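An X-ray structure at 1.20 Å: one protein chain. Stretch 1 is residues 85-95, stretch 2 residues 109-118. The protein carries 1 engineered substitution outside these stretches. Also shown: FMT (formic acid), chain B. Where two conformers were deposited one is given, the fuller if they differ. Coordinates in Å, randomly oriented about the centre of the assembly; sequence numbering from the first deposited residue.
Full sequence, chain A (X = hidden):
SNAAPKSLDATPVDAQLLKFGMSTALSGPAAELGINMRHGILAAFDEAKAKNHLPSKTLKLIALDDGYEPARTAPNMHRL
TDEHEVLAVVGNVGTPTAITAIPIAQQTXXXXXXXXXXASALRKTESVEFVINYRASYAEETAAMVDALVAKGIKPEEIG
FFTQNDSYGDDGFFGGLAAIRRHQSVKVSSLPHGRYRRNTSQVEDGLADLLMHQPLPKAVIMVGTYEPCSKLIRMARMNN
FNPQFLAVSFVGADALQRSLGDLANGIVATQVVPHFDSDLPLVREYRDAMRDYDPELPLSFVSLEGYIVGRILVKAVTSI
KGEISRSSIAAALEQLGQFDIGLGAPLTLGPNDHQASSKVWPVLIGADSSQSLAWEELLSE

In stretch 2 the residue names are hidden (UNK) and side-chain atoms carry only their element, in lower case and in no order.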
# COMPACT_ATOMS: atom_id res chain seq x y z
N GLU A 85 14.81 -8.31 -18.58
CA GLU A 85 14.24 -9.66 -18.53
C GLU A 85 13.85 -10.09 -17.12
O GLU A 85 14.10 -11.24 -16.74
CB GLU A 85 15.24 -10.67 -19.12
CG GLU A 85 15.63 -10.38 -20.55
CD GLU A 85 16.54 -11.45 -21.13
OE1 GLU A 85 17.54 -11.82 -20.47
OE2 GLU A 85 16.26 -11.91 -22.25
N VAL A 86 13.26 -9.19 -16.35
CA VAL A 86 12.97 -9.53 -14.96
C VAL A 86 11.95 -10.66 -14.84
O VAL A 86 11.11 -10.85 -15.72
CB VAL A 86 12.52 -8.31 -14.13
CG1 VAL A 86 13.57 -7.21 -14.16
CG2 VAL A 86 11.16 -7.78 -14.60
N LEU A 87 12.05 -11.41 -13.75
CA LEU A 87 11.20 -12.58 -13.51
C LEU A 87 9.82 -12.20 -13.00
O LEU A 87 8.85 -12.95 -13.18
CB LEU A 87 11.88 -13.53 -12.53
CG LEU A 87 13.27 -14.03 -12.95
CD1 LEU A 87 13.93 -14.82 -11.83
CD2 LEU A 87 13.20 -14.85 -14.24
N ALA A 88 9.73 -11.04 -12.35
CA ALA A 88 8.49 -10.50 -11.82
C ALA A 88 8.72 -9.03 -11.53
O ALA A 88 9.87 -8.61 -11.32
CB ALA A 88 8.07 -11.23 -10.54
N VAL A 89 7.65 -8.25 -11.52
CA VAL A 89 7.68 -6.84 -11.15
C VAL A 89 6.97 -6.76 -9.81
O VAL A 89 5.80 -7.14 -9.68
CB VAL A 89 7.00 -5.96 -12.20
CG1 VAL A 89 6.86 -4.53 -11.70
CG2 VAL A 89 7.80 -5.97 -13.51
N VAL A 90 7.69 -6.29 -8.79
CA VAL A 90 7.25 -6.46 -7.41
C VAL A 90 7.16 -5.14 -6.66
O VAL A 90 8.07 -4.30 -6.71
CB VAL A 90 8.17 -7.44 -6.64
CG1 VAL A 90 8.26 -8.77 -7.36
CG2 VAL A 90 9.57 -6.86 -6.44
N GLY A 91 6.04 -4.95 -5.98
CA GLY A 91 5.90 -3.85 -5.05
C GLY A 91 5.74 -2.44 -5.59
O GLY A 91 5.88 -1.49 -4.83
N ASN A 92 5.43 -2.28 -6.88
CA ASN A 92 5.31 -0.94 -7.45
C ASN A 92 4.28 -0.11 -6.68
O ASN A 92 3.20 -0.60 -6.38
CB ASN A 92 4.78 -0.99 -8.89
CG ASN A 92 5.81 -1.45 -9.90
OD1 ASN A 92 6.90 -1.95 -9.57
ND2 ASN A 92 5.45 -1.29 -11.17
N VAL A 93 4.60 1.14 -6.41
CA VAL A 93 3.65 2.05 -5.76
C VAL A 93 2.66 2.67 -6.74
O VAL A 93 3.06 3.26 -7.74
CB VAL A 93 4.43 3.19 -5.05
CG1 VAL A 93 3.54 4.38 -4.71
CG2 VAL A 93 5.11 2.66 -3.81
N GLY A 94 1.37 2.54 -6.44
CA GLY A 94 0.36 3.43 -6.98
C GLY A 94 -0.65 2.86 -7.95
O GLY A 94 -0.42 1.86 -8.62
N THR A 95 -1.79 3.54 -8.02
CA THR A 95 -2.91 3.15 -8.87
C THR A 95 -2.80 3.65 -10.32
O THR A 95 -2.82 2.83 -11.24
CB THR A 95 -4.25 3.54 -8.22
OG1 THR A 95 -4.39 2.83 -6.97
CG2 THR A 95 -5.42 3.23 -9.13
N UNK A 109 3.76 -11.38 -20.13
CA UNK A 109 3.49 -12.50 -19.23
C UNK A 109 4.37 -12.46 -17.98
O UNK A 109 4.86 -13.49 -17.51
c UNK A 109 3.60 -13.84 -19.97
c UNK A 109 2.63 -15.31 -21.77
c UNK A 109 2.63 -13.93 -21.13
c UNK A 109 1.70 -15.36 -22.97
n UNK A 109 0.27 -15.20 -22.58
N UNK A 110 4.57 -11.26 -17.46
CA UNK A 110 5.41 -11.05 -16.29
C UNK A 110 4.54 -10.88 -15.06
O UNK A 110 3.70 -9.98 -15.02
o UNK A 110 7.02 -9.82 -17.66
c UNK A 110 6.25 -9.76 -16.45
c UNK A 110 7.19 -9.57 -15.27
N UNK A 111 4.73 -11.72 -14.02
CA UNK A 111 3.95 -11.54 -12.79
C UNK A 111 4.13 -10.14 -12.22
O UNK A 111 5.24 -9.61 -12.19
c UNK A 111 5.05 -13.66 -12.77
c UNK A 111 5.57 -12.93 -13.98
c UNK A 111 4.53 -12.60 -11.85
N UNK A 112 3.02 -9.55 -11.78
CA UNK A 112 2.97 -8.21 -11.23
C UNK A 112 2.49 -8.41 -9.79
O UNK A 112 1.28 -8.52 -9.54
c UNK A 112 2.01 -7.35 -12.06
c UNK A 112 2.06 -5.88 -11.75
c UNK A 112 1.20 -3.94 -10.60
c UNK A 112 1.15 -5.30 -10.88
c UNK A 112 2.14 -3.15 -11.20
c UNK A 112 3.01 -5.06 -12.35
c UNK A 112 3.06 -3.71 -12.07
N UNK A 113 3.44 -8.52 -8.86
CA UNK A 113 3.17 -9.07 -7.54
C UNK A 113 3.36 -8.07 -6.42
O UNK A 113 4.39 -7.39 -6.35
c UNK A 113 4.96 -10.81 -4.97
c UNK A 113 3.58 -11.79 -3.29
c UNK A 113 2.52 -11.83 -4.18
c UNK A 113 3.91 -10.85 -5.88
c UNK A 113 4.05 -10.30 -7.28
c UNK A 113 2.69 -11.37 -5.47
c UNK A 113 4.79 -11.28 -3.69
N UNK A 114 2.37 -7.97 -5.54
CA UNK A 114 2.50 -7.19 -4.32
C UNK A 114 2.53 -5.69 -4.50
O UNK A 114 3.16 -4.98 -3.72
N UNK A 115 1.85 -5.19 -5.53
CA UNK A 115 1.82 -3.75 -5.76
C UNK A 115 1.24 -2.99 -4.57
O UNK A 115 0.24 -3.39 -3.97
c UNK A 115 1.04 -3.46 -7.02
N UNK A 116 1.88 -1.88 -4.22
CA UNK A 116 1.44 -1.00 -3.13
C UNK A 116 0.31 -0.13 -3.67
O UNK A 116 0.50 1.02 -4.09
c UNK A 116 2.65 -0.20 -2.63
c UNK A 116 2.02 2.00 -1.54
c UNK A 116 2.60 0.17 -0.13
c UNK A 116 1.83 2.80 -0.43
c UNK A 116 2.41 0.97 0.99
c UNK A 116 2.39 0.67 -1.41
c UNK A 116 2.02 2.29 0.84
N UNK A 117 -0.87 -0.73 -3.70
CA UNK A 117 -2.10 -0.08 -4.15
C UNK A 117 -3.26 -1.02 -3.89
O UNK A 117 -3.20 -2.20 -4.25
c UNK A 117 -2.12 0.31 -5.67
o UNK A 117 -3.49 0.39 -6.10
c UNK A 117 -1.37 -0.69 -6.54
N UNK A 118 -4.31 -0.50 -3.27
CA UNK A 118 -5.52 -1.25 -3.02
C UNK A 118 -6.59 -1.12 -4.08
O UNK A 118 -7.74 -1.45 -3.80
C FMT B . -2.58 4.96 -5.02
O1 FMT B . -3.12 3.84 -4.95
O2 FMT B . -2.18 5.49 -6.07

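Position 109 carries four carbons in a row ending in nitrogen and touches nothing on stretch 1, which is lysine. It follows a helix, with positive phi in a Schellman motif, and Lys109 stays exposed.

At 110 the first side-chain carbon bears one oxygen and one carbon, and the branch carbon lies against Ala88 CA: threonine. The methyl of Thr110 packs on backbone, CG2 lying 3.8 Å from Ala88 CA, while its hydroxyl is bonded just outside the stretches.

Position 111 has three carbons closing a ring onto its own nitrogen, one of them against the carbonyl of Leu87, so it is proline. Pro111 has no amide hydrogen to give; its CD sits 3.4 Å from Leu87 O, which is left without a polar partner. Its carbonyl does the pairing instead, Val89 N to Pro111 O at 2.8 Å, nearly straight.

Position 112 shows one carbon and then a six-carbon ring with no oxygen, reaching Val89 and Asn92, hence phenylalanine. Phe112 shares a sheet face with Val89, and its CE1 lies 3.9 Å from Val89 CG1 and 3.5 Å from Asn92 ND2.

The same atom pattern recurs at 113, its first carbon near Val90 on the other face, again phenylalanine. The ring end of Phe113 leads away, and its backbone makes two bonds: Phe113 N to Val89 O at 2.9 Å, and Gly91 N to Phe113 O at 3.0 Å.

No side-chain atoms exist at 114, its carbonyl meets Gly91, and positive phi favours glycine. Gly114 O receives a CA-H...O contact from Gly91 CA at 3.2 Å, where stretch 1 also has a glycine with positive phi.

A single carbon at 115, beside Asn92, means alanine. The backbones run close here, Ala115 CA lying 3.5 Å from Asn92 O.

Position 116 has one carbon plus a six-carbon ring against Val93: phenylalanine, pointing toward stretch 1. Phe116 CD1 meets Val93 CG2 at 3.9 Å, and its backbone is held twice, Phe116 N to Asn92 O at 2.8 Å and Gly94 N to Phe116 O at 2.9 Å.

At 117 a carbon carrying one oxygen and one carbon, the oxygen within bonding reach of Thr95, is threonine. Thr117 OG1 donates to Thr95 OG1 at 2.7 Å; Thr95 OG1 in turn donates to the formic acid O1 at 2.6 Å.

Position 118 has no side chain: Gly118, beyond the contact.

The rule is two parallel bridges, Val89 with Phe112 and Val90 with Phe113, followed by a glycine on each stretch, Gly91 and Gly114, both with positive phi, before a single bridge between Val93 and Phe116. Backbone bonds set the register, apolar side chains pair across the strands, closely at Val89 with Phe112 and more loosely at Val90 with Phe113, and a threonine pair closes the end.

Stretch 2, residues 109-118: KTPFFGAFTG
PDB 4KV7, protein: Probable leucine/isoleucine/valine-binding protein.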